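Local coordinates for rhamnosidase B (Bacillus sp., PDB 2OKX), which hydrolyses terminal alpha-L-rhamnose residues from rhamnosides, as a glycoside hydrolase of family 78, at residues Lys704-Ser709 with Ala727-Leu732; Ala836-Glu841 with Ser859-Trp864. All coordinates share one frame; numbering follows the deposited sequence.

Contact 1 (Lys704-Ser709 with Ala727-Leu732); sequences KALRDS and ARADLL
L706 and A729 meet where helices 696-715 and 723-739 pack side by side. The two segments run nearly antiparallel, at 157°, with axes 8.7 Å apart. These are successive helices of the alpha-barrel domain. The small side chain of A729 permits a close approach: L706 CB lies 4.0 Å from A729 CB. L706 CD1 reaches past the methyl to the backbone, 3.9 Å from A729 CA. L706 CD1 also lies 4.5 Å from L732 CD1. L661 of helix 647-665 and F725 also touch L706, so this part of the contact is buried.

The other flank is looser and more polar. R707 CG is anti to its carbonyl carbon (chi1 -69°), and the chain is extended from CG to NE. R707 NE thereby comes 3.7 Å from A729 CB, and the guanidinium reaches toward D730. R707 NH1 and D730 OD1 remain 4.1 Å apart, too far for a salt bridge. A water closes the gap: it accepts from R707 NE at 3.0 Å and donates to D730 OD1. The water lies in the guanidinium plane, at its edge. Apolar packing fixes the L706-A729 spacing, while one water relays the R707-D730 attraction, probably less rigidly.

Contact 2 (Ala836-Glu841 with Ser859-Trp864); sequences ATTCWE and SHCHAW
E841 and H862 lie alongside each other. E841 CG is anti to its backbone N (chi1 178°), which sets CG over the centre of the H862 ring, 3.4 Å from the centroid. The carboxylate beyond is stacked nearly flat on the imidazole. E841 OE2 accepts from S859 N at 2.9 Å, nearly along the C-O axis, and OE1 forms a salt bridge with R858 NH2. The backbone of E841 is gripped too. E841 N donates to S859 O at 2.9 Å. E841 O receives W864 NE1 at 3.2 Å on an in-plane lone pair.

Both segments belong to the long irregular connection between helices 817-833 and 868-876 of the alpha-barrel domain, and the contact between them is buried. An alanine in place of E841 would probably leave S859 N and R858 without their carboxylate partner and open a gap over the H862 ring.

Earlier in segment 836-841, C839 O accepts from H862 N at 2.9 Å in a nearly straight bond. H860 O takes the hydroxyl of T838 OG1 at 2.6 Å, from 43° above the carbonyl plane. W840 and H860 point the same way, the edge of the imidazole turned to the face of the five-membered ring of W840 in an offset edge-to-face pair, planes 73° apart. A water links their nitrogens: it accepts from W840 NE1 at 3.0 Å and is hydrogen-bonded to H860 ND1 at 2.8 Å. H860 NE2 pairs with Q477, and H860 N with E469.

Both contacts belong to the six-hairpin glycosidase domain, contact 1 preceding contact 2 along the chain. Their centres are 33 Å apart and their nearest atoms about 14 Å, so they do not touch. Contact 1 joins two helices in an outlying part, its centre about 33 Å from the chain centre. Contact 2 lies deeper, with its centre about 12 Å away, and joins loop to loop. A bound glycerol sits about 3 Å from the side chain of H862. It probably came from the crystallisation liquor, but is consistent with a pocket beside contact 2. D579 of helix 577-590 also touches H862. Contact 1 instead contributes helix packing far from that glycerol.

Contact 1 (Lys704-Ser709 with Ala727-Leu732)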
# COMPACT_ATOMS: atom_id res chain seq x y z
N LYS A 704 6.80 -0.17 28.01
CA LYS A 704 6.58 1.22 27.65
C LYS A 704 5.12 1.50 27.30
O LYS A 704 4.60 2.57 27.61
CB LYS A 704 7.48 1.64 26.49
CG LYS A 704 7.39 3.13 26.17
CD LYS A 704 8.21 3.50 24.95
CE LYS A 704 7.89 4.92 24.50
NZ LYS A 704 8.52 5.24 23.19
N ALA A 705 4.47 0.55 26.64
CA ALA A 705 3.07 0.71 26.26
C ALA A 705 2.21 0.81 27.51
O ALA A 705 1.29 1.63 27.59
CB ALA A 705 2.62 -0.46 25.40
N LEU A 706 2.50 -0.04 28.49
CA LEU A 706 1.76 -0.05 29.75
C LEU A 706 1.89 1.30 30.44
O LEU A 706 0.94 1.80 31.04
CB LEU A 706 2.30 -1.15 30.66
CG LEU A 706 1.97 -2.58 30.21
CD1 LEU A 706 2.89 -3.57 30.91
CD2 LEU A 706 0.50 -2.86 30.51
N ARG A 707 3.08 1.88 30.37
CA ARG A 707 3.33 3.18 30.99
C ARG A 707 2.74 4.32 30.17
O ARG A 707 2.10 5.22 30.71
CB ARG A 707 4.84 3.37 31.19
CG ARG A 707 5.40 2.44 32.25
CD ARG A 707 6.92 2.39 32.23
NE ARG A 707 7.43 1.59 33.34
CZ ARG A 707 8.67 1.14 33.43
NH1 ARG A 707 9.04 0.43 34.49
NH2 ARG A 707 9.55 1.40 32.47
N ASP A 708 2.96 4.28 28.86
CA ASP A 708 2.42 5.32 27.97
C ASP A 708 0.90 5.42 28.11
O ASP A 708 0.33 6.49 27.93
CB ASP A 708 2.78 5.02 26.51
CG ASP A 708 4.24 5.28 26.20
OD1 ASP A 708 4.71 4.84 25.13
OD2 ASP A 708 4.93 5.93 27.01
N SER A 709 0.26 4.30 28.43
CA SER A 709 -1.20 4.26 28.57
C SER A 709 -1.72 5.20 29.65
O SER A 709 -2.84 5.69 29.58
CB SER A 709 -1.67 2.84 28.86
OG SER A 709 -1.26 2.42 30.16
N ALA A 727 1.99 -1.10 37.67
CA ALA A 727 2.60 -2.11 38.53
C ALA A 727 3.16 -3.25 37.69
O ALA A 727 4.30 -3.67 37.88
CB ALA A 727 1.56 -2.64 39.51
N ARG A 728 2.34 -3.74 36.77
CA ARG A 728 2.74 -4.83 35.88
C ARG A 728 3.99 -4.45 35.08
O ARG A 728 4.85 -5.30 34.82
CB ARG A 728 1.59 -5.16 34.94
CG ARG A 728 0.45 -5.92 35.60
CD ARG A 728 0.83 -7.38 35.78
NE ARG A 728 -0.19 -8.26 35.21
CZ ARG A 728 0.06 -9.46 34.69
NH1 ARG A 728 1.30 -9.93 34.68
NH2 ARG A 728 -0.92 -10.18 34.18
N ALA A 729 4.08 -3.19 34.70
CA ALA A 729 5.22 -2.70 33.93
C ALA A 729 6.51 -2.88 34.72
O ALA A 729 7.53 -3.32 34.19
CB ALA A 729 5.02 -1.23 33.57
N ASP A 730 6.45 -2.54 36.01
CA ASP A 730 7.62 -2.68 36.88
C ASP A 730 8.02 -4.15 37.00
O ASP A 730 9.19 -4.49 36.87
CB ASP A 730 7.31 -2.12 38.27
CG ASP A 730 7.22 -0.61 38.28
OD1 ASP A 730 6.38 -0.05 37.53
OD2 ASP A 730 7.98 0.03 39.03
N LEU A 731 7.03 -5.00 37.26
CA LEU A 731 7.27 -6.43 37.39
C LEU A 731 7.88 -6.98 36.11
O LEU A 731 8.83 -7.76 36.15
CB LEU A 731 5.96 -7.17 37.69
CG LEU A 731 5.25 -6.83 39.01
CD1 LEU A 731 3.95 -7.59 39.10
CD2 LEU A 731 6.16 -7.17 40.18
N LEU A 732 7.33 -6.56 34.98
CA LEU A 732 7.82 -7.02 33.68
C LEU A 732 9.25 -6.53 33.46
O LEU A 732 10.13 -7.31 33.10
CB LEU A 732 6.92 -6.50 32.56
CG LEU A 732 6.70 -7.42 31.35
CD1 LEU A 732 6.10 -6.62 30.21
CD2 LEU A 732 8.02 -8.05 30.92
O HOH W 1 5.49 1.48 35.63

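Contact 2 (Ala836-Glu841 with Ser859-Trp864)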
# COMPACT_ATOMS: atom_id res chain seq x y z
N ALA A 836 16.93 8.40 -5.74
CA ALA A 836 15.66 8.20 -5.05
C ALA A 836 14.94 9.54 -4.90
O ALA A 836 15.56 10.58 -4.71
CB ALA A 836 15.91 7.58 -3.67
N THR A 837 13.61 9.52 -5.01
CA THR A 837 12.84 10.74 -4.84
C THR A 837 11.91 10.53 -3.65
O THR A 837 11.11 11.41 -3.30
CB THR A 837 12.01 11.07 -6.11
OG1 THR A 837 11.28 9.92 -6.53
CG2 THR A 837 12.94 11.52 -7.24
N THR A 838 12.04 9.36 -3.03
CA THR A 838 11.26 8.96 -1.86
C THR A 838 12.15 8.04 -1.01
O THR A 838 13.18 7.56 -1.49
CB THR A 838 9.96 8.21 -2.25
OG1 THR A 838 10.27 7.12 -3.13
CG2 THR A 838 8.99 9.15 -2.96
N CYS A 839 11.74 7.79 0.23
CA CYS A 839 12.51 6.95 1.14
C CYS A 839 12.22 5.46 1.01
O CYS A 839 11.06 5.03 1.05
CB CYS A 839 12.27 7.39 2.58
SG CYS A 839 12.63 9.14 2.83
N TRP A 840 13.29 4.69 0.89
CA TRP A 840 13.20 3.24 0.73
C TRP A 840 12.60 2.52 1.92
O TRP A 840 12.79 2.92 3.07
CB TRP A 840 14.59 2.64 0.47
CG TRP A 840 15.26 3.12 -0.77
CD1 TRP A 840 14.71 3.86 -1.78
CD2 TRP A 840 16.62 2.88 -1.14
NE1 TRP A 840 15.65 4.10 -2.76
CE2 TRP A 840 16.83 3.51 -2.39
CE3 TRP A 840 17.68 2.20 -0.54
CZ2 TRP A 840 18.06 3.48 -3.05
CZ3 TRP A 840 18.91 2.17 -1.19
CH2 TRP A 840 19.09 2.81 -2.43
N GLU A 841 11.91 1.43 1.63
CA GLU A 841 11.30 0.60 2.66
C GLU A 841 12.38 -0.04 3.53
O GLU A 841 12.25 -0.11 4.75
CB GLU A 841 10.47 -0.50 1.99
CG GLU A 841 9.80 -1.48 2.94
CD GLU A 841 9.12 -2.62 2.19
OE1 GLU A 841 8.35 -3.37 2.81
OE2 GLU A 841 9.36 -2.76 0.96
N SER A 859 9.89 -1.94 -1.81
CA SER A 859 9.21 -0.68 -2.05
C SER A 859 10.22 0.47 -1.94
O SER A 859 11.03 0.51 -1.01
CB SER A 859 8.11 -0.48 -1.02
OG SER A 859 7.70 0.88 -0.97
N HIS A 860 10.16 1.41 -2.88
CA HIS A 860 11.06 2.55 -2.87
C HIS A 860 10.43 3.77 -2.21
O HIS A 860 11.05 4.83 -2.15
CB HIS A 860 11.49 2.90 -4.30
CG HIS A 860 12.45 1.92 -4.89
ND1 HIS A 860 13.76 2.24 -5.17
CD2 HIS A 860 12.30 0.61 -5.22
CE1 HIS A 860 14.38 1.17 -5.64
NE2 HIS A 860 13.52 0.17 -5.68
N CYS A 861 9.20 3.61 -1.72
CA CYS A 861 8.49 4.72 -1.10
C CYS A 861 7.68 4.24 0.11
O CYS A 861 6.53 3.83 -0.04
CB CYS A 861 7.56 5.38 -2.13
SG CYS A 861 6.66 6.85 -1.55
N HIS A 862 8.30 4.29 1.29
CA HIS A 862 7.66 3.87 2.54
C HIS A 862 7.82 5.01 3.54
O HIS A 862 8.93 5.26 4.02
CB HIS A 862 8.34 2.61 3.10
CG HIS A 862 7.56 1.35 2.90
ND1 HIS A 862 7.10 0.58 3.95
CD2 HIS A 862 7.17 0.71 1.77
CE1 HIS A 862 6.46 -0.47 3.47
NE2 HIS A 862 6.48 -0.42 2.15
N ALA A 863 6.73 5.69 3.85
CA ALA A 863 6.80 6.82 4.78
C ALA A 863 7.26 6.44 6.17
O ALA A 863 7.61 7.31 6.97
CB ALA A 863 5.45 7.54 4.84
N TRP A 864 7.27 5.14 6.50
CA TRP A 864 7.73 4.76 7.82
C TRP A 864 9.25 4.99 7.89
O TRP A 864 9.86 4.92 8.96
CB TRP A 864 7.33 3.30 8.14
CG TRP A 864 8.18 2.19 7.56
CD1 TRP A 864 9.13 2.29 6.58
CD2 TRP A 864 8.14 0.81 7.94
NE1 TRP A 864 9.69 1.05 6.33
CE2 TRP A 864 9.10 0.13 7.16
CE3 TRP A 864 7.39 0.08 8.88
CZ2 TRP A 864 9.32 -1.25 7.27
CZ3 TRP A 864 7.61 -1.29 9.00
CH2 TRP A 864 8.57 -1.94 8.20
O HOH W 2 14.44 4.93 -5.37